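Local coordinates for lysosome-associated membrane glycoprotein 3 (Homo sapiens, PDB 4AKM), which is a lysosomal membrane glycoprotein that takes part in the unfolded protein response and in the fusion of lysosomes with autophagosomes, at residues Val97-Gln109 and Ser120-Val132. Numbering follows the deposited sequence.
Sequences VYQGIKHAVVMFQ and SEQSLQLSAHLQV. Unlike the reference sequence in segment 97-109: Val97 (reference Ile).
Gln122 opens the contact by laying its aliphatic stem against the ring of Phe108: CG comes to 3.6 Å from CE1, and CB lies in the ring plane at its edge. Gln122 is bent at chi2 (-57°), and its chain runs past the phenylalanine in the opposite direction. A glutamine suits this partly exposed spot because its methylenes can pack against an aromatic ring although the residue ends in a polar amide. Two residues on, Leu124 points toward the first segment as well, but meets different partners. Its CD2 touches both the thioether of Met107, 4.2 Å from SD, and the stem of Lys102, 4.0 Å from CB, a reach set by a chi1 of -168° that puts CG opposite the backbone N. The unbranched, extended methionine reaches across from its own segment to the leucine. The lysine chain, bent at chi2, passes the backbone of Gln125, its CG 3.3 Å from Gln125 O, and packs through its methylenes.

At the turn, Leu126 rests CB near Gly100 O, and Ser127 sets its CB 3.5 Å from Gln99 O. Gly100, lacking a side chain, lets the backbones come together, with its CA 4.7 Å from the CA of Ser127. Ser127 OG accepts from His129 N, an ST turn, and also from Leu130 N at 2.8 Å, which makes an ST motif; together they shape the reversal between strands 122-125 and 130-135. Beyond it, CB of His129 meets the Tyr98 ring obliquely, and buried Leu130 places CD2 3.6 Å from Gln99 CA.

No hydrogen bond links the segments; apolar and van der Waals contacts join two sheets of this membrane-proximal luminal domain, a beta prism. Strand 97-110 is the outermost strand of one, bonded to strand 80-90, whereas the hairpin belongs to the other, whose strand 14-27 supplies Val27 against both Tyr98 and Leu130.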
loop_
_atom_site.group_PDB
_atom_site.type_symbol
_atom_site.label_atom_id
_atom_site.label_comp_id
_atom_site.label_asym_id
_atom_site.label_seq_id
_atom_site.Cartn_x
_atom_site.Cartn_y
_atom_site.Cartn_z
ATOM N N VAL A 97 10.342 5.948 -16.540
ATOM C CA VAL A 97 9.286 5.797 -15.552
ATOM C C VAL A 97 8.580 4.454 -15.761
ATOM O O VAL A 97 8.146 4.127 -16.866
ATOM C CB VAL A 97 8.268 6.969 -15.557
ATOM C CG1 VAL A 97 8.919 8.239 -15.037
ATOM C CG2 VAL A 97 7.672 7.187 -16.943
ATOM N N TYR A 98 8.511 3.664 -14.697
ATOM C CA TYR A 98 7.768 2.418 -14.687
ATOM C C TYR A 98 6.499 2.635 -13.890
ATOM O O TYR A 98 6.509 3.323 -12.875
ATOM C CB TYR A 98 8.595 1.309 -14.040
ATOM C CG TYR A 98 9.861 0.970 -14.789
ATOM C CD1 TYR A 98 9.858 0.013 -15.798
ATOM C CD2 TYR A 98 11.060 1.604 -14.489
ATOM C CE1 TYR A 98 11.013 -0.301 -16.487
ATOM C CE2 TYR A 98 12.218 1.296 -15.169
ATOM C CZ TYR A 98 12.190 0.343 -16.169
ATOM O OH TYR A 98 13.345 0.030 -16.855
ATOM N N GLN A 99 5.402 2.049 -14.336
ATOM C CA GLN A 99 4.176 2.183 -13.577
ATOM C C GLN A 99 3.196 1.057 -13.837
ATOM O O GLN A 99 3.350 0.280 -14.779
ATOM C CB GLN A 99 3.518 3.536 -13.831
ATOM C CG GLN A 99 3.239 3.840 -15.275
ATOM C CD GLN A 99 2.335 5.035 -15.418
ATOM O OE1 GLN A 99 1.304 5.122 -14.753
ATOM N NE2 GLN A 99 2.723 5.978 -16.271
ATOM N N GLY A 100 2.189 0.962 -12.980
ATOM C CA GLY A 100 1.228 -0.108 -13.141
ATOM C C GLY A 100 0.128 -0.079 -12.113
ATOM O O GLY A 100 0.304 0.443 -11.009
ATOM N N ILE A 101 -1.016 -0.644 -12.483
ATOM C CA ILE A 101 -2.167 -0.684 -11.599
ATOM C C ILE A 101 -2.820 -2.048 -11.660
ATOM O O ILE A 101 -3.042 -2.595 -12.737
ATOM C CB ILE A 101 -3.229 0.383 -11.972
ATOM C CG1 ILE A 101 -2.628 1.791 -11.960
ATOM C CG2 ILE A 101 -4.429 0.307 -11.033
ATOM C CD1 ILE A 101 -3.660 2.900 -11.895
ATOM N N LYS A 102 -3.098 -2.601 -10.489
ATOM C CA LYS A 102 -3.940 -3.773 -10.364
ATOM C C LYS A 102 -5.302 -3.295 -9.901
ATOM O O LYS A 102 -5.436 -2.682 -8.825
ATOM C CB LYS A 102 -3.340 -4.758 -9.370
ATOM C CG LYS A 102 -2.563 -5.876 -10.027
ATOM C CD LYS A 102 -3.495 -7.005 -10.417
ATOM C CE LYS A 102 -2.730 -8.313 -10.558
ATOM N NZ LYS A 102 -3.613 -9.492 -10.337
ATOM N N HIS A 103 -6.305 -3.580 -10.725
ATOM C CA HIS A 103 -7.600 -2.936 -10.605
ATOM C C HIS A 103 -8.632 -3.668 -9.763
ATOM O O HIS A 103 -9.348 -3.044 -8.974
ATOM C CB HIS A 103 -8.166 -2.649 -11.994
ATOM C CG HIS A 103 -7.575 -1.439 -12.638
ATOM N ND1 HIS A 103 -6.493 -1.500 -13.489
ATOM C CD2 HIS A 103 -7.900 -0.128 -12.535
ATOM C CE1 HIS A 103 -6.187 -0.281 -13.896
ATOM N NE2 HIS A 103 -7.025 0.569 -13.329
ATOM N N ALA A 104 -8.730 -4.978 -9.934
ATOM C CA ALA A 104 -9.834 -5.712 -9.325
ATOM C C ALA A 104 -9.330 -6.809 -8.418
ATOM O O ALA A 104 -9.461 -7.991 -8.734
ATOM C CB ALA A 104 -10.742 -6.292 -10.401
ATOM N N VAL A 105 -8.761 -6.418 -7.284
ATOM C CA VAL A 105 -8.145 -7.385 -6.385
ATOM C C VAL A 105 -8.803 -7.382 -5.014
ATOM O O VAL A 105 -9.344 -6.368 -4.572
ATOM C CB VAL A 105 -6.636 -7.120 -6.225
ATOM C CG1 VAL A 105 -5.931 -7.258 -7.567
ATOM C CG2 VAL A 105 -6.396 -5.738 -5.634
ATOM N N VAL A 106 -8.774 -8.532 -4.355
ATOM C CA VAL A 106 -9.202 -8.614 -2.970
ATOM C C VAL A 106 -7.976 -8.929 -2.125
ATOM O O VAL A 106 -7.432 -10.036 -2.175
ATOM C CB VAL A 106 -10.302 -9.667 -2.772
ATOM C CG1 VAL A 106 -10.428 -10.033 -1.303
ATOM C CG2 VAL A 106 -11.624 -9.143 -3.307
ATOM N N MET A 107 -7.539 -7.937 -1.355
ATOM C CA MET A 107 -6.242 -8.013 -0.705
ATOM C C MET A 107 -6.285 -7.511 0.730
ATOM O O MET A 107 -6.820 -6.437 1.010
ATOM C CB MET A 107 -5.211 -7.223 -1.512
ATOM C CG MET A 107 -3.787 -7.463 -1.074
ATOM S SD MET A 107 -2.595 -6.578 -2.081
ATOM C CE MET A 107 -1.078 -7.375 -1.558
ATOM N N PHE A 108 -5.706 -8.304 1.624
ATOM C CA PHE A 108 -5.695 -8.019 3.055
ATOM C C PHE A 108 -7.115 -7.857 3.568
ATOM O O PHE A 108 -7.383 -6.988 4.392
ATOM C CB PHE A 108 -4.897 -6.750 3.386
ATOM C CG PHE A 108 -3.430 -6.830 3.057
ATOM C CD1 PHE A 108 -2.889 -7.937 2.421
ATOM C CD2 PHE A 108 -2.588 -5.790 3.406
ATOM C CE1 PHE A 108 -1.541 -7.993 2.126
ATOM C CE2 PHE A 108 -1.242 -5.840 3.117
ATOM C CZ PHE A 108 -0.715 -6.943 2.477
ATOM N N GLN A 109 -8.030 -8.680 3.068
ATOM C CA GLN A 109 -9.429 -8.576 3.473
ATOM C C GLN A 109 -9.597 -8.854 4.970
ATOM O O GLN A 109 -9.103 -9.858 5.484
ATOM C CB GLN A 109 -10.311 -9.512 2.646
ATOM C CG GLN A 109 -11.804 -9.264 2.829
ATOM C CD GLN A 109 -12.661 -10.236 2.039
ATOM O OE1 GLN A 109 -12.165 -11.234 1.513
ATOM N NE2 GLN A 109 -13.956 -9.949 1.952
ATOM N N SER A 120 4.711 -10.842 7.498
ATOM C CA SER A 120 5.284 -11.631 6.414
ATOM C C SER A 120 5.205 -10.872 5.096
ATOM O O SER A 120 4.183 -10.243 4.796
ATOM C CB SER A 120 4.560 -12.977 6.281
ATOM O OG SER A 120 4.443 -13.636 7.534
ATOM N N GLU A 121 6.277 -10.955 4.312
ATOM C CA GLU A 121 6.364 -10.268 3.028
ATOM C C GLU A 121 5.220 -10.603 2.081
ATOM O O GLU A 121 5.026 -11.765 1.716
ATOM C CB GLU A 121 7.677 -10.600 2.330
ATOM C CG GLU A 121 7.694 -10.165 0.881
ATOM C CD GLU A 121 8.880 -10.699 0.115
ATOM O OE1 GLU A 121 10.020 -10.286 0.421
ATOM O OE2 GLU A 121 8.668 -11.530 -0.797
ATOM N N GLN A 122 4.474 -9.575 1.678
ATOM C CA GLN A 122 3.410 -9.738 0.693
ATOM C C GLN A 122 3.811 -9.100 -0.627
ATOM O O GLN A 122 4.567 -8.134 -0.656
ATOM C CB GLN A 122 2.087 -9.154 1.198
ATOM C CG GLN A 122 1.509 -9.878 2.407
ATOM C CD GLN A 122 1.285 -11.364 2.161
ATOM O OE1 GLN A 122 2.171 -12.188 2.407
ATOM N NE2 GLN A 122 0.095 -11.712 1.678
ATOM N N SER A 123 3.288 -9.640 -1.718
ATOM C CA SER A 123 3.751 -9.265 -3.044
ATOM C C SER A 123 2.620 -9.164 -4.051
ATOM O O SER A 123 1.635 -9.901 -3.978
ATOM C CB SER A 123 4.772 -10.285 -3.539
ATOM O OG SER A 123 4.842 -10.279 -4.952
ATOM N N LEU A 124 2.782 -8.256 -5.005
ATOM C CA LEU A 124 1.794 -8.076 -6.056
ATOM C C LEU A 124 2.452 -7.583 -7.341
ATOM O O LEU A 124 3.180 -6.587 -7.329
ATOM C CB LEU A 124 0.742 -7.075 -5.599
ATOM C CG LEU A 124 -0.496 -7.018 -6.483
ATOM C CD1 LEU A 124 -1.215 -8.353 -6.416
ATOM C CD2 LEU A 124 -1.401 -5.872 -6.058
ATOM N N GLN A 125 2.216 -8.282 -8.448
ATOM C CA GLN A 125 2.669 -7.785 -9.745
ATOM C C GLN A 125 1.698 -6.720 -10.232
ATOM O O GLN A 125 0.516 -6.998 -10.436
ATOM C CB GLN A 125 2.793 -8.912 -10.774
ATOM C CG GLN A 125 4.096 -9.694 -10.702
ATOM C CD GLN A 125 5.185 -9.141 -11.608
ATOM O OE1 GLN A 125 5.170 -7.970 -11.985
ATOM N NE2 GLN A 125 6.140 -9.994 -11.967
ATOM N N LEU A 126 2.195 -5.499 -10.403
ATOM C CA LEU A 126 1.356 -4.381 -10.833
ATOM C C LEU A 126 1.284 -4.301 -12.354
ATOM O O LEU A 126 0.201 -4.223 -12.932
ATOM C CB LEU A 126 1.863 -3.067 -10.239
ATOM C CG LEU A 126 1.935 -3.050 -8.711
ATOM C CD1 LEU A 126 2.301 -1.674 -8.210
ATOM C CD2 LEU A 126 0.625 -3.526 -8.087
ATOM N N SER A 127 2.452 -4.317 -12.989
ATOM C CA SER A 127 2.555 -4.463 -14.431
ATOM C C SER A 127 3.391 -5.703 -14.692
ATOM O O SER A 127 3.576 -6.531 -13.805
ATOM C CB SER A 127 3.227 -3.245 -15.056
ATOM O OG SER A 127 4.597 -3.191 -14.704
ATOM N N ALA A 128 3.896 -5.831 -15.910
ATOM C CA ALA A 128 4.740 -6.962 -16.269
ATOM C C ALA A 128 6.167 -6.783 -15.754
ATOM O O ALA A 128 6.904 -7.752 -15.600
ATOM C CB ALA A 128 4.738 -7.150 -17.774
ATOM N N HIS A 129 6.552 -5.537 -15.495
ATOM C CA HIS A 129 7.906 -5.225 -15.045
ATOM C C HIS A 129 7.909 -4.636 -13.641
ATOM O O HIS A 129 8.948 -4.541 -13.000
ATOM C CB HIS A 129 8.580 -4.223 -15.987
ATOM C CG HIS A 129 8.653 -4.679 -17.410
ATOM N ND1 HIS A 129 7.737 -4.290 -18.363
ATOM C CD2 HIS A 129 9.535 -5.490 -18.044
ATOM C CE1 HIS A 129 8.049 -4.841 -19.522
ATOM N NE2 HIS A 129 9.136 -5.574 -19.356
ATOM N N LEU A 130 6.745 -4.211 -13.176
ATOM C CA LEU A 130 6.673 -3.522 -11.899
ATOM C C LEU A 130 5.940 -4.352 -10.865
ATOM O O LEU A 130 4.845 -4.854 -11.101
ATOM C CB LEU A 130 6.027 -2.139 -12.048
ATOM C CG LEU A 130 5.863 -1.361 -10.737
ATOM C CD1 LEU A 130 7.211 -1.038 -10.112
ATOM C CD2 LEU A 130 5.036 -0.104 -10.936
ATOM N N GLN A 131 6.561 -4.469 -9.702
ATOM C CA GLN A 131 6.045 -5.288 -8.628
ATOM C C GLN A 131 6.123 -4.478 -7.345
ATOM O O GLN A 131 7.038 -3.683 -7.165
ATOM C CB GLN A 131 6.908 -6.541 -8.512
ATOM C CG GLN A 131 6.352 -7.624 -7.635
ATOM C CD GLN A 131 7.240 -8.847 -7.629
ATOM O OE1 GLN A 131 8.409 -8.785 -8.027
ATOM N NE2 GLN A 131 6.692 -9.973 -7.186
ATOM N N VAL A 132 5.154 -4.658 -6.459
ATOM C CA VAL A 132 5.231 -4.036 -5.148
ATOM C C VAL A 132 5.279 -5.119 -4.065
ATOM O O VAL A 132 4.619 -6.151 -4.182
ATOM C CB VAL A 132 4.075 -3.021 -4.916
ATOM C CG1 VAL A 132 2.722 -3.695 -5.016
ATOM C CG2 VAL A 132 4.231 -2.314 -3.581
#